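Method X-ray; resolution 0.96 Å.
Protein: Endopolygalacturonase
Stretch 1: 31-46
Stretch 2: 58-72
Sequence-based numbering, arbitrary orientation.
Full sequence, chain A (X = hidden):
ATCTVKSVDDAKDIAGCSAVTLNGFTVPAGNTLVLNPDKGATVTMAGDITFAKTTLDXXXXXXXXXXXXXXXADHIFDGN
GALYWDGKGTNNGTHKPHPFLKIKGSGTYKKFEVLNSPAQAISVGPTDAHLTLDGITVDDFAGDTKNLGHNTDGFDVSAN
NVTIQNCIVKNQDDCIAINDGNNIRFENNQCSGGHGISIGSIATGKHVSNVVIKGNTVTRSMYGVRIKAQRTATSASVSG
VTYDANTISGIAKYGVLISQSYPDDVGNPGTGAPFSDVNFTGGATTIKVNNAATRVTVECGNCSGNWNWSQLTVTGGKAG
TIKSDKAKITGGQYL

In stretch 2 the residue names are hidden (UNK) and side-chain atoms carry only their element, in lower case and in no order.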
# COMPACT_ATOMS: atom_id res chain seq x y z
N ASN A 31 10.71 10.22 21.00
CA ASN A 31 11.56 9.02 20.83
C ASN A 31 11.07 8.17 19.67
O ASN A 31 9.93 8.26 19.26
CB ASN A 31 11.45 8.16 22.12
CG ASN A 31 12.21 8.82 23.25
OD1 ASN A 31 13.33 8.49 23.49
ND2 ASN A 31 11.61 9.80 23.94
N THR A 32 11.99 7.34 19.17
CA THR A 32 11.60 6.34 18.19
C THR A 32 12.04 4.96 18.67
O THR A 32 12.91 4.86 19.57
CB THR A 32 12.15 6.62 16.79
OG1 THR A 32 13.57 6.58 16.92
CG2 THR A 32 11.70 7.95 16.25
N LEU A 33 11.46 3.93 18.08
CA LEU A 33 11.77 2.52 18.41
C LEU A 33 12.44 1.92 17.20
O LEU A 33 11.81 1.77 16.16
CB LEU A 33 10.48 1.81 18.81
CG LEU A 33 10.67 0.29 19.11
CD1 LEU A 33 11.71 0.10 20.25
CD2 LEU A 33 9.34 -0.31 19.51
N VAL A 34 13.72 1.60 17.36
CA VAL A 34 14.55 1.10 16.25
C VAL A 34 15.12 -0.26 16.64
O VAL A 34 15.78 -0.40 17.65
CB VAL A 34 15.69 2.08 15.95
CG1 VAL A 34 16.61 1.56 14.84
CG2 VAL A 34 15.08 3.45 15.50
N LEU A 35 14.85 -1.26 15.79
CA LEU A 35 15.37 -2.60 16.01
C LEU A 35 16.23 -3.03 14.83
O LEU A 35 15.77 -2.99 13.68
CB LEU A 35 14.23 -3.63 16.20
CG LEU A 35 13.36 -3.43 17.43
CD1 LEU A 35 12.07 -4.23 17.32
CD2 LEU A 35 14.14 -3.77 18.72
N ASN A 36 17.47 -3.47 15.16
CA ASN A 36 18.40 -3.98 14.16
C ASN A 36 18.80 -5.40 14.58
O ASN A 36 19.89 -5.60 15.16
CB ASN A 36 19.66 -3.09 14.04
CG ASN A 36 19.31 -1.76 13.42
OD1 ASN A 36 18.82 -1.70 12.30
ND2 ASN A 36 19.54 -0.67 14.14
N PRO A 37 17.92 -6.37 14.39
CA PRO A 37 18.20 -7.72 14.95
C PRO A 37 19.29 -8.43 14.16
O PRO A 37 19.57 -8.15 13.00
CB PRO A 37 16.86 -8.45 14.81
CG PRO A 37 15.86 -7.41 14.42
CD PRO A 37 16.63 -6.33 13.73
N ASP A 38 19.88 -9.43 14.85
CA ASP A 38 20.84 -10.32 14.20
C ASP A 38 20.22 -11.00 12.99
O ASP A 38 18.97 -11.26 12.92
CB ASP A 38 21.27 -11.43 15.17
CG ASP A 38 22.21 -11.00 16.29
OD1 ASP A 38 22.45 -9.82 16.48
OD2 ASP A 38 22.72 -11.93 16.96
N LYS A 39 21.08 -11.38 12.06
CA LYS A 39 20.63 -12.20 10.90
C LYS A 39 19.83 -13.40 11.37
O LYS A 39 20.28 -14.13 12.27
CB LYS A 39 21.83 -12.73 10.11
CG LYS A 39 22.67 -11.67 9.35
CD LYS A 39 23.96 -12.32 8.90
CE LYS A 39 24.80 -11.40 8.04
NZ LYS A 39 24.16 -11.13 6.68
N GLY A 40 18.65 -13.61 10.79
CA GLY A 40 17.85 -14.77 11.08
C GLY A 40 17.14 -14.74 12.42
O GLY A 40 16.53 -15.77 12.77
N ALA A 41 17.18 -13.64 13.17
CA ALA A 41 16.57 -13.65 14.49
C ALA A 41 15.04 -13.75 14.39
O ALA A 41 14.42 -13.23 13.43
CB ALA A 41 16.94 -12.38 15.23
N THR A 42 14.46 -14.37 15.40
CA THR A 42 13.00 -14.32 15.62
C THR A 42 12.73 -13.21 16.62
O THR A 42 13.33 -13.18 17.70
CB THR A 42 12.52 -15.65 16.16
OG1 THR A 42 12.71 -16.69 15.15
CG2 THR A 42 11.00 -15.64 16.48
N VAL A 43 11.80 -12.32 16.26
CA VAL A 43 11.35 -11.24 17.15
C VAL A 43 9.88 -11.51 17.40
O VAL A 43 9.09 -11.54 16.45
CB VAL A 43 11.54 -9.90 16.48
CG1 VAL A 43 11.02 -8.77 17.40
CG2 VAL A 43 13.01 -9.67 16.08
N THR A 44 9.50 -11.75 18.67
CA THR A 44 8.15 -12.07 19.03
C THR A 44 7.56 -10.97 19.88
O THR A 44 8.16 -10.61 20.91
CB THR A 44 8.09 -13.40 19.84
OG1 THR A 44 8.71 -14.45 19.04
CG2 THR A 44 6.67 -13.83 20.18
N MET A 45 6.42 -10.43 19.47
CA MET A 45 5.73 -9.44 20.28
C MET A 45 4.95 -10.08 21.40
O MET A 45 4.22 -11.07 21.17
CB MET A 45 4.71 -8.65 19.44
CG MET A 45 5.25 -7.67 18.53
SD MET A 45 4.03 -6.61 17.78
CE MET A 45 3.80 -5.13 18.80
N ALA A 46 5.09 -9.52 22.59
CA ALA A 46 4.41 -10.06 23.80
C ALA A 46 3.49 -9.02 24.40
O ALA A 46 2.87 -9.31 25.45
CB ALA A 46 5.44 -10.50 24.84
N UNK A 58 8.23 10.80 11.15
CA UNK A 58 8.35 9.36 11.07
C UNK A 58 9.58 8.98 10.26
O UNK A 58 10.24 9.82 9.63
N UNK A 59 9.90 7.67 10.23
CA UNK A 59 9.15 6.62 10.90
C UNK A 59 9.36 6.63 12.41
O UNK A 59 10.42 6.96 12.93
c UNK A 59 11.14 5.74 9.86
c UNK A 59 11.04 7.18 9.43
c UNK A 59 9.79 5.32 10.33
N UNK A 60 8.27 6.23 13.14
CA UNK A 60 8.38 6.14 14.60
C UNK A 60 8.87 4.76 15.04
O UNK A 60 9.39 4.64 16.17
c UNK A 60 7.03 6.45 15.26
c UNK A 60 7.47 8.96 15.26
c UNK A 60 5.15 8.03 15.74
c UNK A 60 6.45 7.84 14.95
N UNK A 61 8.76 3.76 14.15
CA UNK A 61 9.26 2.41 14.39
C UNK A 61 9.99 1.99 13.13
O UNK A 61 9.39 2.08 12.06
c UNK A 61 8.09 1.45 14.65
c UNK A 61 8.72 -2.21 13.76
c UNK A 61 9.06 -0.51 15.90
c UNK A 61 8.37 -0.88 13.64
c UNK A 61 8.51 -0.02 14.75
c UNK A 61 9.43 -1.85 15.98
c UNK A 61 9.27 -2.69 14.93
N UNK A 62 11.22 1.53 13.27
CA UNK A 62 11.99 1.00 12.14
C UNK A 62 12.57 -0.36 12.54
O UNK A 62 13.22 -0.44 13.59
c UNK A 62 13.15 1.92 11.75
o UNK A 62 12.64 3.22 11.41
c UNK A 62 13.88 1.41 10.51
N UNK A 63 12.39 -1.35 11.69
CA UNK A 63 13.07 -2.64 11.88
C UNK A 63 13.77 -2.95 10.57
O UNK A 63 13.21 -2.80 9.47
c UNK A 63 10.92 -3.96 11.41
c UNK A 63 12.87 -5.04 12.65
c UNK A 63 12.08 -6.02 13.47
c UNK A 63 12.09 -3.73 12.36
N UNK A 64 15.05 -3.33 10.71
CA UNK A 64 15.91 -3.58 9.53
C UNK A 64 16.76 -4.78 9.85
O UNK A 64 17.52 -4.75 10.82
o UNK A 64 18.37 -1.44 7.82
c UNK A 64 17.60 -2.41 8.02
o UNK A 64 17.50 -3.38 7.28
c UNK A 64 16.76 -2.35 9.27
N UNK A 65 16.65 -5.84 9.06
CA UNK A 65 17.50 -7.02 9.28
C UNK A 65 17.31 -7.98 8.10
O UNK A 65 16.49 -7.72 7.21
N UNK A 66 18.08 -9.06 8.15
CA UNK A 66 18.16 -10.04 7.09
C UNK A 66 17.54 -11.35 7.60
O UNK A 66 17.93 -11.86 8.64
o UNK A 66 20.12 -9.03 6.16
c UNK A 66 19.69 -11.34 5.55
c UNK A 66 19.60 -10.28 6.64
N UNK A 67 16.54 -11.87 6.89
CA UNK A 67 15.93 -13.16 7.26
C UNK A 67 15.23 -13.11 8.58
O UNK A 67 15.17 -14.12 9.31
N UNK A 68 14.65 -11.94 8.95
CA UNK A 68 13.97 -11.82 10.24
C UNK A 68 12.66 -12.60 10.23
O UNK A 68 11.94 -12.59 9.23
c UNK A 68 15.05 -9.50 10.48
c UNK A 68 13.73 -10.32 10.53
c UNK A 68 16.16 -10.14 11.35
c UNK A 68 12.95 -10.11 11.84
N UNK A 69 12.37 -13.22 11.37
CA UNK A 69 11.08 -13.92 11.56
C UNK A 69 10.34 -13.13 12.64
O UNK A 69 10.65 -13.25 13.82
n UNK A 69 10.22 -17.07 13.22
c UNK A 69 10.15 -16.14 12.29
o UNK A 69 9.11 -15.91 11.69
c UNK A 69 11.38 -15.35 12.00
N UNK A 70 9.38 -12.28 12.23
CA UNK A 70 8.66 -11.43 13.17
C UNK A 70 7.31 -12.03 13.45
O UNK A 70 6.49 -12.19 12.52
c UNK A 70 8.03 -9.00 13.63
c UNK A 70 7.09 -7.18 15.50
c UNK A 70 8.56 -9.99 12.62
c UNK A 70 8.93 -8.13 14.28
c UNK A 70 8.46 -7.22 15.21
c UNK A 70 6.67 -8.90 13.92
c UNK A 70 6.19 -8.00 14.82
N UNK A 71 7.07 -12.39 14.71
CA UNK A 71 5.90 -13.12 15.15
C UNK A 71 5.08 -12.15 15.99
O UNK A 71 5.42 -11.87 17.15
c UNK A 71 6.32 -14.38 15.95
c UNK A 71 7.20 -15.28 15.09
c UNK A 71 5.07 -15.10 16.51
N UNK A 72 4.00 -11.64 15.42
CA UNK A 72 3.25 -10.56 16.08
C UNK A 72 2.35 -10.99 17.19
O UNK A 72 2.02 -10.18 18.07
O HOH W 1 20.01 -8.93 10.23
O HOH W 2 19.91 -5.71 11.77
O HOH W 3 22.67 -8.76 6.96

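Position 58 has no side-chain atoms and touches nothing on stretch 1; it is glycine, G58. At position 59 three carbons close a ring onto the backbone nitrogen, and the backbone O lies 3.7 Å from T32 CG2; such a ring defines proline, and the peptide bond before P59 is cis. Position 60 carries four carbons forked at the second, one of them 4.5 Å from T32 CG2: leucine. L60 is buried, which suits a purely apolar side chain, and its O accepts a hydrogen bond from L33 N at 2.9 Å, opening the first ladder.

At position 61 one carbon leads to a six-carbon ring with no oxygen, packed against L33 and L35: phenylalanine. F61 shares a sheet face with both, and its flat ring places CD1 3.6 Å from L33 CD2 and CE1 3.8 Å from L35 CD1. Position 62 has a carbon bearing one oxygen and one carbon, beside V34: threonine. T62 pairs with V34 on the more open face, where a beta-branched, partly polar side chain is at home; its N donates to L33 O (3.0 Å) and its O accepts from L35 N (2.9 Å).

Position 63 shows four carbons forked at the first, one arm two carbons long, against L35 and P37: isoleucine. I63 returns to the buried face, its CG1 4.1 Å from both L35 CB and P37 CD. Position 64 has two carbons, the first 3.7 Å from N36 OD1. Two oxygens on the second carbon make a carboxylate, and the short chain makes it aspartate. D64 N donates to L35 O at 3.1 Å, while the carboxylate finds a hydrogen bond elsewhere in the structure.

Position 65 has no side chain and is glycine; a CB on G65 would point toward stretch 1, 3.4 Å from P37 O, and would clash with a side-chain carbon of position 68. Position 66, again one carbon with an oxygen and a carbon, lies beside K39 and is threonine. T66 O accepts from G40 N (2.9 Å), and a water donates to its OG1 while accepting from K39 NZ. Position 67, bare and with positive phi, has its O 3.3 Å from G40 CA; it is glycine, G67.

Position 68 has four carbons in an unequal fork, touching P37 and V43: isoleucine. I68 CD1 reaches P37 CB at 3.9 Å, filling space beside the corner. Position 69 carries two carbons, an oxygen and a nitrogen, the nitrogen 3.2 Å from T42 OG1: asparagine. The amide of N69 can donate to that hydroxyl oxygen on the same face, and does. Position 70, another six-carbon ring on one carbon, touches V43 and M45: phenylalanine. F70 CE2 lies 3.7 Å from V43 CG1, and M45 SD sits at the ring's edge. Position 71, one carbon carrying two, meets T42 CG2 at 4.1 Å through one of them, CG2 of valine; V71 thus packs methyl on methyl. Position 72 lacks a side chain, its O 3.4 Å from M45 CB: G72.

Two parallel ladders therefore join the stretches, shifted by one residue where the loops intervene. Backbone hydrogen bonds set the register, apolar side chains cover the buried face, and waters bridge the corner.

Stretch 2 (58-72) GPLFTIDGTGINFVG
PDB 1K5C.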